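Local coordinates for protein archaeosine synthase (Pyrobaculum calidifontis, PDB 5K0P) that catalyses the last step of archaeosine biosynthesis, using free ammonium to turn the nitrile of preQ0-modified tRNA into a formamidine group, at residues G17-P22 with T26-E31; D53-R58 with A66-E71. All coordinates share one frame; numbering follows the deposited sequence.

Contact 1 of 2, residues G17-P22 with T26-E31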
loop_
_atom_site.group_PDB
_atom_site.type_symbol
_atom_site.label_atom_id
_atom_site.label_comp_id
_atom_site.label_asym_id
_atom_site.label_seq_id
_atom_site.Cartn_x
_atom_site.Cartn_y
_atom_site.Cartn_z
ATOM N N GLY A 17 -10.545 18.988 -9.167
ATOM C CA GLY A 17 -11.259 19.978 -9.960
ATOM C C GLY A 17 -11.542 19.442 -11.355
ATOM O O GLY A 17 -11.240 18.278 -11.649
ATOM N N GLU A 18 -12.116 20.304 -12.203
ATOM C CA GLU A 18 -12.325 19.954 -13.563
ATOM C C GLU A 18 -12.356 21.181 -14.469
ATOM O O GLU A 18 -12.654 22.290 -14.012
ATOM C CB GLU A 18 -13.568 19.041 -13.757
ATOM C CG GLU A 18 -14.857 19.713 -13.608
ATOM C CD GLU A 18 -16.064 18.815 -13.904
ATOM O OE1 GLU A 18 -16.978 19.289 -14.663
ATOM O OE2 GLU A 18 -16.123 17.694 -13.334
ATOM N N SER A 19 -12.000 20.970 -15.723
ATOM C CA SER A 19 -12.089 22.010 -16.739
ATOM C C SER A 19 -12.655 21.319 -17.973
ATOM O O SER A 19 -13.102 20.158 -17.901
ATOM C CB SER A 19 -10.714 22.590 -16.980
ATOM O OG SER A 19 -9.741 21.610 -17.350
ATOM N N VAL A 20 -12.637 21.993 -19.111
ATOM C CA VAL A 20 -13.024 21.411 -20.374
ATOM C C VAL A 20 -11.790 21.422 -21.324
ATOM O O VAL A 20 -11.117 22.444 -21.506
ATOM C CB VAL A 20 -14.262 22.145 -20.976
ATOM C CG1 VAL A 20 -14.632 21.480 -22.300
ATOM C CG2 VAL A 20 -15.432 22.176 -20.001
ATOM N N CYS A 21 -11.465 20.252 -21.875
ATOM C CA CYS A 21 -10.327 20.100 -22.759
ATOM C C CYS A 21 -10.656 20.819 -24.100
ATOM O O CYS A 21 -11.680 20.475 -24.736
ATOM C CB CYS A 21 -10.054 18.618 -23.010
ATOM S SG CYS A 21 -8.858 18.294 -24.313
ATOM N N PRO A 22 -9.830 21.824 -24.495
ATOM C CA PRO A 22 -10.176 22.576 -25.725
ATOM C C PRO A 22 -10.134 21.743 -26.934
ATOM O O PRO A 22 -10.882 22.020 -27.854
ATOM C CB PRO A 22 -9.088 23.621 -25.852
ATOM C CG PRO A 22 -8.639 23.853 -24.468
ATOM C CD PRO A 22 -8.771 22.525 -23.740
ATOM N N THR A 26 -14.446 17.989 -24.018
ATOM C CA THR A 26 -14.923 17.118 -22.937
ATOM C C THR A 26 -14.253 17.461 -21.581
ATOM O O THR A 26 -13.241 18.182 -21.499
ATOM C CB THR A 26 -14.695 15.643 -23.261
ATOM O OG1 THR A 26 -13.292 15.418 -23.361
ATOM C CG2 THR A 26 -15.429 15.266 -24.578
ATOM N N VAL A 27 -14.850 16.928 -20.527
ATOM C CA VAL A 27 -14.432 17.223 -19.205
ATOM C C VAL A 27 -13.043 16.655 -18.996
ATOM O O VAL A 27 -12.764 15.533 -19.403
ATOM C CB VAL A 27 -15.397 16.623 -18.170
ATOM C CG1 VAL A 27 -14.791 16.742 -16.762
ATOM C CG2 VAL A 27 -16.705 17.372 -18.249
ATOM N N ASP A 28 -12.219 17.463 -18.348
ATOM C CA ASP A 28 -10.826 17.198 -18.139
ATOM C C ASP A 28 -10.690 17.307 -16.622
ATOM O O ASP A 28 -10.532 18.400 -16.065
ATOM C CB ASP A 28 -10.035 18.279 -18.890
ATOM C CG ASP A 28 -8.597 17.864 -19.223
ATOM O OD1 ASP A 28 -8.206 16.756 -18.846
ATOM O OD2 ASP A 28 -7.848 18.673 -19.834
ATOM N N SER A 29 -10.751 16.161 -15.977
ATOM C CA SER A 29 -10.695 16.066 -14.535
ATOM C C SER A 29 -9.235 16.179 -14.005
ATOM O O SER A 29 -8.334 15.864 -14.693
ATOM C CB SER A 29 -11.427 14.775 -14.171
ATOM O OG SER A 29 -11.302 14.505 -12.789
ATOM N N PHE A 30 -9.001 16.799 -12.863
ATOM C CA PHE A 30 -7.691 16.969 -12.304
ATOM C C PHE A 30 -7.622 16.922 -10.803
ATOM O O PHE A 30 -8.618 17.110 -10.114
ATOM C CB PHE A 30 -6.969 18.249 -12.823
ATOM C CG PHE A 30 -7.638 19.555 -12.516
ATOM C CD1 PHE A 30 -7.401 20.194 -11.374
ATOM C CD2 PHE A 30 -8.520 20.122 -13.425
ATOM C CE1 PHE A 30 -7.993 21.415 -11.088
ATOM C CE2 PHE A 30 -9.159 21.302 -13.181
ATOM C CZ PHE A 30 -8.890 21.997 -11.992
ATOM N N GLU A 31 -6.391 16.677 -10.313
ATOM C CA GLU A 31 -6.061 16.936 -8.968
ATOM C C GLU A 31 -5.083 18.143 -8.921
ATOM O O GLU A 31 -4.119 18.198 -9.630
ATOM C CB GLU A 31 -5.448 15.626 -8.370
ATOM C CG GLU A 31 -5.235 15.813 -6.875
ATOM C CD GLU A 31 -4.273 14.813 -6.261
ATOM O OE1 GLU A 31 -2.998 14.943 -6.462
ATOM O OE2 GLU A 31 -4.813 13.939 -5.540
HETATM O O HOH W 1 -12.281 15.852 -10.753
HETATM O O HOH W 2 -9.011 21.251 -19.669
#
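G17 lies over one face of the F30 ring, within the antiparallel hairpin of strands 10-20 and 27-37. G17 CA sits 3.9 Å from the ring centroid, 19° off the ring normal, a CH-pi contact. F30 CG stands between backbone N and carbonyl carbon (chi1 61°), which folds the ring back across the neighbouring strand. F30 CE2 presses to 3.3 Å from E18 N. A side chain at G17 would run into F30 CZ. An alanine in place of F30 would probably leave a gap over G17 and take away the edge-to-face partner of H62.

Backbone bonds pair G17 with F30 and S19 with D28 in both directions. Beyond them C21 N donates to T26 O at 2.8 Å.

The face of E18, V20, V27 and S29 is looser, partly exposed and partly covered by neighbouring subunits. The carboxylate end of E18 crosses V27, with E18 CD 3.8 Å from V27 CG1, and salt-bridges K49 of a neighbouring subunit. A water joins G17 O to S29 OG.

On the face that carries F30, S19 and D28, toward C21, S19 OG donates to a second water at 2.5 Å, which donates to D28 OD2. S19 OG also bonds H62. D28 CG, anti to its backbone N (chi1 -158°), brings OD2 within 3.9 Å of C21 CB.

C21 forms the thioimide intermediate, and D28 is the inferred proton donor/acceptor. C21 SG is covalently linked to a thiocyanate ion. The hairpin sets the nucleophile beside the presumed acid/base, consistent with attack on the nitrile and proton transfer at one site.

Contact 2 of 2, residues D53-R58 with A66-E71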
loop_
_atom_site.group_PDB
_atom_site.type_symbol
_atom_site.label_atom_id
_atom_site.label_comp_id
_atom_site.label_asym_id
_atom_site.label_seq_id
_atom_site.Cartn_x
_atom_site.Cartn_y
_atom_site.Cartn_z
ATOM N N ASP A 53 -12.905 25.736 -8.440
ATOM C CA ASP A 53 -14.177 25.500 -9.111
ATOM C C ASP A 53 -14.438 26.481 -10.241
ATOM O O ASP A 53 -15.275 26.212 -11.050
ATOM C CB ASP A 53 -15.354 25.540 -8.130
ATOM C CG ASP A 53 -15.363 24.342 -7.199
ATOM O OD1 ASP A 53 -14.704 23.358 -7.515
ATOM O OD2 ASP A 53 -15.957 24.362 -6.122
ATOM N N SER A 54 -13.738 27.609 -10.281
ATOM C CA SER A 54 -14.002 28.560 -11.354
ATOM C C SER A 54 -13.791 27.983 -12.719
ATOM O O SER A 54 -14.324 28.523 -13.679
ATOM C CB SER A 54 -13.170 29.845 -11.212
ATOM O OG SER A 54 -11.779 29.595 -11.388
ATOM N N TYR A 55 -12.979 26.938 -12.831
ATOM C CA TYR A 55 -12.598 26.353 -14.134
ATOM C C TYR A 55 -13.650 25.354 -14.690
ATOM O O TYR A 55 -13.556 24.906 -15.838
ATOM C CB TYR A 55 -11.196 25.681 -14.045
ATOM C CG TYR A 55 -10.101 26.632 -13.657
ATOM C CD1 TYR A 55 -9.617 27.541 -14.544
ATOM C CD2 TYR A 55 -9.528 26.601 -12.366
ATOM C CE1 TYR A 55 -8.639 28.473 -14.144
ATOM C CE2 TYR A 55 -8.609 27.525 -11.959
ATOM C CZ TYR A 55 -8.121 28.449 -12.843
ATOM O OH TYR A 55 -7.127 29.356 -12.411
ATOM N N ARG A 56 -14.640 25.010 -13.869
ATOM C CA ARG A 56 -15.673 24.071 -14.290
ATOM C C ARG A 56 -16.341 24.719 -15.506
ATOM O O ARG A 56 -16.629 25.889 -15.511
ATOM C CB ARG A 56 -16.734 23.864 -13.220
ATOM C CG ARG A 56 -16.310 23.050 -11.979
ATOM C CD ARG A 56 -17.375 23.057 -10.887
ATOM N NE ARG A 56 -18.412 22.103 -11.215
ATOM C CZ ARG A 56 -18.289 20.797 -11.238
ATOM N NH1 ARG A 56 -17.162 20.220 -10.855
ATOM N NH2 ARG A 56 -19.340 20.028 -11.596
ATOM N N GLY A 57 -16.501 23.956 -16.537
ATOM C CA GLY A 57 -17.048 24.461 -17.780
ATOM C C GLY A 57 -16.168 25.337 -18.622
ATOM O O GLY A 57 -16.618 25.705 -19.672
ATOM N N ARG A 58 -14.932 25.615 -18.198
ATOM C CA ARG A 58 -14.070 26.533 -18.936
ATOM C C ARG A 58 -13.072 25.711 -19.759
ATOM O O ARG A 58 -12.466 24.730 -19.300
ATOM C CB ARG A 58 -13.373 27.464 -17.953
ATOM C CG ARG A 58 -12.425 28.486 -18.614
ATOM C CD ARG A 58 -11.808 29.521 -17.617
ATOM N NE ARG A 58 -10.593 30.147 -18.172
ATOM C CZ ARG A 58 -9.767 30.983 -17.544
ATOM N NH1 ARG A 58 -9.936 31.297 -16.275
ATOM N NH2 ARG A 58 -8.713 31.495 -18.193
ATOM N N ALA A 66 -2.573 25.652 -14.553
ATOM C CA ALA A 66 -1.623 25.732 -13.414
ATOM C C ALA A 66 -1.075 27.143 -13.203
ATOM O O ALA A 66 -1.020 27.674 -12.042
ATOM C CB ALA A 66 -0.434 24.727 -13.595
ATOM N N VAL A 67 -0.731 27.768 -14.328
ATOM C CA VAL A 67 -0.191 29.129 -14.327
ATOM C C VAL A 67 -1.267 30.170 -13.924
ATOM O O VAL A 67 -1.023 31.051 -13.121
ATOM C CB VAL A 67 0.464 29.467 -15.661
ATOM C CG1 VAL A 67 0.941 30.869 -15.633
ATOM C CG2 VAL A 67 1.612 28.516 -15.930
ATOM N N ASP A 68 -2.475 29.998 -14.424
ATOM C CA ASP A 68 -3.574 30.897 -14.092
ATOM C C ASP A 68 -3.899 30.845 -12.589
ATOM O O ASP A 68 -4.092 31.876 -11.961
ATOM C CB ASP A 68 -4.817 30.568 -14.920
ATOM C CG ASP A 68 -5.855 31.610 -14.799
ATOM O OD1 ASP A 68 -5.598 32.746 -15.220
ATOM O OD2 ASP A 68 -6.891 31.316 -14.242
ATOM N N LEU A 69 -3.939 29.645 -12.032
ATOM C CA LEU A 69 -4.251 29.456 -10.630
ATOM C C LEU A 69 -3.104 30.048 -9.777
ATOM O O LEU A 69 -3.366 30.645 -8.768
ATOM C CB LEU A 69 -4.514 27.948 -10.321
ATOM C CG LEU A 69 -4.879 27.577 -8.850
ATOM C CD1 LEU A 69 -6.101 28.361 -8.387
ATOM C CD2 LEU A 69 -5.163 26.071 -8.675
ATOM N N LEU A 70 -1.859 29.900 -10.187
ATOM C CA LEU A 70 -0.711 30.595 -9.509
ATOM C C LEU A 70 -0.887 32.062 -9.405
ATOM O O LEU A 70 -0.646 32.686 -8.310
ATOM C CB LEU A 70 0.586 30.285 -10.229
ATOM C CG LEU A 70 1.807 30.854 -9.514
ATOM C CD1 LEU A 70 2.838 29.808 -9.189
ATOM C CD2 LEU A 70 2.448 31.889 -10.385
ATOM N N GLU A 71 -1.351 32.623 -10.542
ATOM C CA GLU A 71 -1.577 34.051 -10.642
ATOM C C GLU A 71 -2.742 34.423 -9.756
ATOM O O GLU A 71 -2.622 35.461 -9.095
ATOM C CB GLU A 71 -1.714 34.570 -12.074
ATOM C CG GLU A 71 -0.373 34.677 -12.821
ATOM C CD GLU A 71 0.748 35.519 -12.069
ATOM O OE1 GLU A 71 0.548 36.642 -11.485
ATOM O OE2 GLU A 71 1.896 35.038 -12.055
#
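Y55 and L69 face each other across a wide backbone gap, 9.6 Å from Y55 CA to L69 CA, where a loop of two overlapping beta turns meets a helix. The first turn, type I, runs from D53 to R56. The second, type II, runs from Y55 to R58 and has G57 at positive phi.

Long side chains therefore make the contact. Y55 points at the helix, and Y55 OH donates to D68 OD2 at 2.7 Å. The carboxylate oxygen lies at the ring edge, in the ring plane. It is met on its anti side, with the hydroxyl 23° out of the carboxylate plane. Ring and carboxylate are nearly perpendicular, 81° apart. D68 CG is anti to the backbone N (chi1 -169°), which turns the acid out from the helix to the phenol. Y55 OH also touches L69 CB at 3.6 Å. L69 N lies 3.2 Å from Y55 OH, but the angle is too poor for a hydrogen bond.

R58 reaches D68 from the exposed side of the contact. Its chain is extended from CG to NE. The salt bridge is long: R58 NH1 to D68 OD2 is 3.7 Å. OD2 thus serves both partners, a short bond from the buried phenol and a weaker pull from the arginine. The nearby positive charge would probably favour an ionised D68.

The Y55 side chain also packs on L65 and K72 of helix 62-77, and S54 OG sits over one face of its ring. The contact ties the loop after helix 45-53 to the middle of helix 62-77. On the sheet side of that helix, L69 packs on V84 of strand 81-90, while A66 and L70 touch both strand 81-90 and strand 93-102.

The centres of the two contacts lie about 10 Å apart, on the same side of the chain's centre. They follow in series: the hairpin of strands 10-20 and 27-37 is complete before the 53-58 loop meets helix 62-77. They touch directly. V20 N and R58 O are 2.7 Å apart, a probable hydrogen bond, and V20 packs on G57. The loop of contact 2 thus runs beside the strand end that leads to the catalytic cysteine. Helix 62-77 also serves both, with H62 and L65 meeting contact 1. This joins sheet and helices in the T-fold subunit, whose active sites lie between subunits of the decamer.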